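Local coordinates for 2-C-methyl-D-erythritol 4-phosphate cytidylyltransferase (Anaerococcus prevotii, PDB 4KT7), which probably transfers the cytidylyl group of CTP to 2-C-methyl-D-erythritol 4-phosphate, the second step from 1-deoxy-D-xylulose 5-phosphate to isopentenyl diphosphate, at residues A[189-192]-A[193-197]; A[218-221]-A[222-225]. One frame throughout, in Å; residues are numbered along the deposited sequence.

Interaction 1. Residues A[189-192]-A[193-197]; sequences KVTD and DSQLF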
ATOM      1  N   LYS A 189      16.252  13.097   9.064  1.00 37.05           N
ATOM      2  CA  LYS A 189      16.078  11.899   8.243  1.00 32.91           C
ATOM      3  C   LYS A 189      14.803  12.057   7.405  1.00 32.73           C
ATOM      4  O   LYS A 189      13.744  12.377   7.939  1.00 37.59           O
ATOM      5  CB  LYS A 189      16.035  10.648   9.127  1.00 37.12           C
ATOM      6  CG  LYS A 189      15.527  10.909  10.543  1.00 49.09           C
ATOM      7  CD  LYS A 189      15.929   9.793  11.509  1.00 57.40           C
ATOM      8  CE  LYS A 189      15.217   9.936  12.860  1.00 61.41           C
ATOM      9  NZ  LYS A 189      15.804   9.051  13.912  1.00 63.46           N
ATOM     10  N   VAL A 190      14.913  11.880   6.088  1.00 35.58           N
ATOM     11  CA  VAL A 190      13.773  12.085   5.206  1.00 36.67           C
ATOM     12  C   VAL A 190      13.195  10.773   4.685  1.00 38.30           C
ATOM     13  O   VAL A 190      13.906   9.774   4.555  1.00 31.40           O
ATOM     14  CB  VAL A 190      14.126  12.985   3.995  1.00 38.67           C
ATOM     15  CG1 VAL A 190      14.674  14.314   4.467  1.00 43.32           C
ATOM     16  CG2 VAL A 190      15.112  12.285   3.084  1.00 32.83           C
ATOM     17  N   THR A 191      11.895  10.782   4.402  1.00 44.83           N
ATOM     18  CA  THR A 191      11.242   9.627   3.792  1.00 43.36           C
ATOM     19  C   THR A 191      11.546   9.587   2.295  1.00 35.09           C
ATOM     20  O   THR A 191      11.642   8.511   1.714  1.00 32.24           O
ATOM     21  CB  THR A 191       9.718   9.639   4.011  1.00 47.86           C
ATOM     22  OG1 THR A 191       9.159  10.867   3.505  1.00 48.07           O
ATOM     23  CG2 THR A 191       9.400   9.499   5.485  1.00 54.68           C
ATOM     24  N   ASP A 192      11.679  10.767   1.680  1.00 20.52           N
ATOM     25  CA  ASP A 192      12.018  10.867   0.263  1.00 21.51           C
ATOM     26  C   ASP A 192      12.525  12.267  -0.009  1.00 18.65           C
ATOM     27  O   ASP A 192      12.449  13.130   0.874  1.00 25.15           O
ATOM     28  CB  ASP A 192      10.788  10.599  -0.601  1.00 17.68           C
ATOM     29  CG  ASP A 192       9.779  11.724  -0.530  1.00 18.21           C
ATOM     30  OD1 ASP A 192       9.193  11.947   0.564  1.00 23.76           O
ATOM     31  OD2 ASP A 192       9.551  12.390  -1.566  1.00 21.20           O
ATOM     32  N   ASP A 193      13.029  12.508  -1.217  1.00 14.62           N
ATOM     33  CA  ASP A 193      13.662  13.794  -1.498  1.00 23.74           C
ATOM     34  C   ASP A 193      12.689  14.954  -1.395  1.00 21.29           C
ATOM     35  O   ASP A 193      13.088  16.059  -1.043  1.00 22.69           O
ATOM     36  CB  ASP A 193      14.311  13.823  -2.888  1.00 16.39           C
ATOM     37  CG  ASP A 193      15.403  12.790  -3.048  1.00 29.62           C
ATOM     38  OD1 ASP A 193      16.088  12.477  -2.050  1.00 27.42           O
ATOM     39  OD2 ASP A 193      15.589  12.301  -4.186  1.00 31.91           O
ATOM     40  N   SER A 194      11.419  14.729  -1.727  1.00 18.51           N
ATOM     41  CA  SER A 194      10.487  15.859  -1.727  1.00 17.90           C
ATOM     42  C   SER A 194      10.159  16.331  -0.318  1.00 21.69           C
ATOM     43  O   SER A 194       9.707  17.462  -0.141  1.00 24.44           O
ATOM     44  CB  SER A 194       9.196  15.546  -2.490  1.00 14.00           C
ATOM     45  OG  SER A 194       8.354  14.696  -1.728  1.00 16.05           O
ATOM     46  N   GLN A 195      10.406  15.496   0.691  1.00 16.77           N
ATOM     47  CA  GLN A 195      10.158  15.928   2.074  1.00 14.98           C
ATOM     48  C   GLN A 195      11.184  16.986   2.483  1.00 23.96           C
ATOM     49  O   GLN A 195      10.981  17.730   3.457  1.00 19.31           O
ATOM     50  CB  GLN A 195      10.164  14.751   3.062  1.00 16.09           C
ATOM     51  CG  GLN A 195       9.642  15.141   4.461  1.00 22.08           C
ATOM     52  CD  GLN A 195       9.628  13.983   5.433  1.00 28.99           C
ATOM     53  OE1 GLN A 195      10.412  13.040   5.304  1.00 36.55           O
ATOM     54  NE2 GLN A 195       8.727  14.044   6.415  1.00 21.12           N
ATOM     55  N   LEU A 196      12.276  17.083   1.724  1.00 17.58           N
ATOM     56  CA  LEU A 196      13.258  18.135   1.985  1.00 19.07           C
ATOM     57  C   LEU A 196      12.570  19.502   1.966  1.00 23.04           C
ATOM     58  O   LEU A 196      12.947  20.419   2.697  1.00 25.16           O
ATOM     59  CB  LEU A 196      14.395  18.080   0.961  1.00 16.30           C
ATOM     60  CG  LEU A 196      15.346  16.880   1.111  1.00 18.80           C
ATOM     61  CD1 LEU A 196      16.418  16.901   0.015  1.00 15.84           C
ATOM     62  CD2 LEU A 196      16.009  16.887   2.475  1.00 22.08           C
ATOM     63  N   PHE A 197      11.524  19.622   1.159  1.00 19.92           N
ATOM     64  CA  PHE A 197      10.835  20.892   1.026  1.00 19.01           C
ATOM     65  C   PHE A 197      10.122  21.296   2.297  1.00 17.86           C
ATOM     66  O   PHE A 197       9.978  22.485   2.578  1.00 25.36           O
ATOM     67  CB  PHE A 197       9.904  20.868  -0.185  1.00 14.94           C
ATOM     68  CG  PHE A 197      10.640  20.988  -1.481  1.00 27.07           C
ATOM     69  CD1 PHE A 197      11.411  19.933  -1.954  1.00 29.57           C
ATOM     70  CD2 PHE A 197      10.592  22.158  -2.215  1.00 36.40           C
ATOM     71  CE1 PHE A 197      12.119  20.056  -3.140  1.00 21.45           C
ATOM     72  CE2 PHE A 197      11.291  22.274  -3.405  1.00 39.40           C
ATOM     73  CZ  PHE A 197      12.063  21.220  -3.855  1.00 31.57           C
TER

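Interaction 2. Residues A[218-221]-A[222-225]; sequences ITTQ and EDII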
ATOM      1  N   ILE A 218      10.528  -3.649  -6.927  1.00 36.21           N
ATOM      2  CA  ILE A 218      10.895  -5.067  -6.891  1.00 41.70           C
ATOM      3  C   ILE A 218      12.106  -5.300  -5.996  1.00 46.24           C
ATOM      4  O   ILE A 218      13.238  -5.041  -6.409  1.00 44.89           O
ATOM      5  CB  ILE A 218      11.230  -5.615  -8.298  1.00 40.14           C
ATOM      6  CG1 ILE A 218      10.138  -5.246  -9.307  1.00 30.56           C
ATOM      7  CG2 ILE A 218      11.455  -7.124  -8.250  1.00 44.75           C
ATOM      8  CD1 ILE A 218       8.768  -5.713  -8.926  1.00 36.22           C
ATOM      9  N   THR A 219      11.879  -5.785  -4.777  1.00 47.05           N
ATOM     10  CA  THR A 219      12.983  -6.062  -3.854  1.00 50.64           C
ATOM     11  C   THR A 219      12.935  -7.470  -3.242  1.00 52.43           C
ATOM     12  O   THR A 219      13.954  -8.162  -3.174  1.00 57.47           O
ATOM     13  CB  THR A 219      13.079  -4.999  -2.732  1.00 56.61           C
ATOM     14  OG1 THR A 219      11.820  -4.893  -2.060  1.00 52.50           O
ATOM     15  CG2 THR A 219      13.468  -3.628  -3.309  1.00 56.59           C
ATOM     16  N   THR A 220      11.752  -7.898  -2.810  1.00 47.07           N
ATOM     17  CA  THR A 220      11.611  -9.180  -2.114  1.00 45.88           C
ATOM     18  C   THR A 220      11.222 -10.299  -3.070  1.00 42.10           C
ATOM     19  O   THR A 220      10.793 -10.042  -4.194  1.00 40.57           O
ATOM     20  CB  THR A 220      10.548  -9.106  -0.996  1.00 42.37           C
ATOM     21  OG1 THR A 220       9.240  -9.129  -1.588  1.00 38.76           O
ATOM     22  CG2 THR A 220      10.717  -7.822  -0.175  1.00 45.18           C
ATOM     23  N   GLN A 221      11.364 -11.539  -2.608  1.00 62.31           N
ATOM     24  CA  GLN A 221      10.960 -12.699  -3.392  1.00 61.43           C
ATOM     25  C   GLN A 221       9.466 -12.630  -3.717  1.00 59.89           C
ATOM     26  O   GLN A 221       9.034 -13.049  -4.794  1.00 54.78           O
ATOM     27  CB  GLN A 221      11.301 -13.992  -2.650  1.00 60.32           C
ATOM     28  CG  GLN A 221      11.132 -15.248  -3.491  1.00 79.66           C
ATOM     29  CD  GLN A 221      11.755 -15.112  -4.874  1.00 79.86           C
ATOM     30  OE1 GLN A 221      12.913 -14.713  -5.008  1.00 78.38           O
ATOM     31  NE2 GLN A 221      10.981 -15.434  -5.910  1.00 77.85           N
ATOM     32  N   GLU A 222       8.688 -12.078  -2.788  1.00 61.80           N
ATOM     33  CA  GLU A 222       7.253 -11.876  -2.992  1.00 64.83           C
ATOM     34  C   GLU A 222       6.958 -10.939  -4.167  1.00 57.77           C
ATOM     35  O   GLU A 222       6.062 -11.218  -4.967  1.00 53.14           O
ATOM     36  CB  GLU A 222       6.581 -11.350  -1.714  1.00 74.76           C
ATOM     37  CG  GLU A 222       6.255 -12.420  -0.671  1.00 86.90           C
ATOM     38  CD  GLU A 222       7.329 -12.558   0.393  1.00 96.07           C
ATOM     39  OE1 GLU A 222       8.292 -11.758   0.384  1.00 95.15           O
ATOM     40  OE2 GLU A 222       7.206 -13.468   1.242  1.00102.39           O
ATOM     41  N   ASP A 223       7.706  -9.836  -4.261  1.00 49.56           N
ATOM     42  CA  ASP A 223       7.534  -8.857  -5.342  1.00 47.08           C
ATOM     43  C   ASP A 223       7.783  -9.496  -6.709  1.00 51.57           C
ATOM     44  O   ASP A 223       7.053  -9.238  -7.661  1.00 46.00           O
ATOM     45  CB  ASP A 223       8.473  -7.657  -5.157  1.00 45.91           C
ATOM     46  CG  ASP A 223       8.140  -6.832  -3.923  1.00 54.54           C
ATOM     47  OD1 ASP A 223       6.952  -6.768  -3.549  1.00 60.06           O
ATOM     48  OD2 ASP A 223       9.068  -6.240  -3.331  1.00 53.54           O
ATOM     49  N   ILE A 224       8.806 -10.345  -6.790  1.00 50.39           N
ATOM     50  CA  ILE A 224       9.143 -11.040  -8.030  1.00 53.27           C
ATOM     51  C   ILE A 224       8.011 -11.970  -8.476  1.00 62.70           C
ATOM     52  O   ILE A 224       7.604 -11.955  -9.643  1.00 65.12           O
ATOM     53  CB  ILE A 224      10.469 -11.812  -7.883  1.00 53.15           C
ATOM     54  CG1 ILE A 224      11.622 -10.811  -7.783  1.00 49.94           C
ATOM     55  CG2 ILE A 224      10.684 -12.761  -9.054  1.00 52.68           C
ATOM     56  CD1 ILE A 224      12.928 -11.429  -7.382  1.00 53.46           C
ATOM     57  N   ILE A 225       7.500 -12.762  -7.534  1.00 64.70           N
ATOM     58  CA  ILE A 225       6.309 -13.571  -7.767  1.00 65.00           C
ATOM     59  C   ILE A 225       5.169 -12.681  -8.277  1.00 62.72           C
ATOM     60  O   ILE A 225       4.499 -13.017  -9.251  1.00 63.88           O
ATOM     61  CB  ILE A 225       5.865 -14.318  -6.476  1.00 63.26           C
ATOM     62  CG1 ILE A 225       6.988 -15.218  -5.944  1.00 66.92           C
ATOM     63  CG2 ILE A 225       4.603 -15.139  -6.716  1.00 62.62           C
ATOM     64  CD1 ILE A 225       7.597 -16.145  -6.980  1.00 65.99           C
TER

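Interaction 1. Residues A[189-192]-A[193-197]
Gln195 reaches back across the turn to Thr191, and its side chain can be followed outward. CB lies over Asp192, 3.6 Å from Asp192 O. With CG anti to the backbone N (chi1 -169°) and the chain extended beyond it, the amide is carried to the Thr191 backbone. There Gln195 OE1 accepts from Thr191 N at 2.8 Å, nearly straight (170° at the hydrogen). Thr191 OG1 lies 3.1 Å from both Gln195 OE1 and Asp192 OD1.

The other oxygen of that carboxylate, Asp192 OD2, takes Ser194 OG at 2.6 Å on its syn lone pair and Ser194 N at 3.0 Å from above the carboxylate plane, an Asx turn also closed by Gln195 N on Asp192 O. Gln169 donates to OD2 as well. Val190 CG1 packs on Leu196 CD2 at 3.5 Å, beside Tyr183 of helix 173-184. Lys145 of the second subunit forms a salt bridge with Asp192 OD1 and also bonds Ser194 OG.

With an alanine in place of Asp192, Ser194 N would probably lose this acceptor and that lysine its salt-bridge mate. One buried carboxylate thus ties the turn leading into helix 196-199 to the dimer interface, its negative charge probably balanced from the partner chain.

Interaction 2. Residues A[218-221]-A[222-225]
Asp223 OD2 is the acceptor on which the turn before helix 221-231 closes. Two consecutive backbone amides point at it: Thr219 N, at 3.2 Å, meets the anti lone pair of Asp223 OD2, while Thr220 N, also at 3.2 Å, comes from above the carboxylate plane along an almost straight bond (175° at the hydrogen). Thr219 OG1 adds a weak bond to the same oxygen, its side chain lying alongside that of Asp223 and pointing the same way. The Asp223 carboxylate gets there because its CG stands anti to its own carbonyl carbon (chi1 -66°), which swings it back over the start of the helix.

Thr220 returns the favour. Its OG1 accepts from Asp223 N at 3.2 Å, so each of the two side chains takes the other's backbone N-H: a capping box, with Thr220 as the N-cap. Behind the box the helix proper begins, as Ile224 N bonds Thr220 O and Ile225 N bonds Gln221 O.

The next shell is apolar on one side and charged on the other. Ile218 CG2 meets Ile224 CG1 at 3.7 Å, the two side chains crossing at about a right angle; Ile218 also packs on Ile32 and Pro114, and its backbone is hydrogen-bonded to that of Val112. Gln221, bent at chi2 (47°), folds its amide along the helix until NE2 lies 3.6 Å from Ile225 CD1. Glu222 OE1 receives a weak bond from Thr220 OG1, but its stronger partner is Arg233 of the second subunit, which pairs with OE2. Ile225 packs on Ala229 of that subunit.

Asp223 N, in the first turn, is thus met by the Thr220 hydroxyl, and the two amides just before the helix by the Asp223 carboxylate, whose negative charge at the N-terminal end of helix 221-231 would probably be stabilised by the helix dipole.

Overall arrangement
Interactions 1 and 2 lie in series along the chain, with strand 206-210 of the main mixed sheet between them; their centres are 25 Å apart and their nearest atoms about 13 Å apart, so they do not touch. Both form turns leading into helices, and both use an aspartate to take backbone N-H groups: in 189-197 the aspartate precedes the amide it holds, whereas in 218-225 it reaches back from within the helix. Each also meets the second subunit, so the dimer is gripped at two separate places. A bound sodium ion lies about 13 Å from the Ser194 side chain, too far for that group to be a ligand.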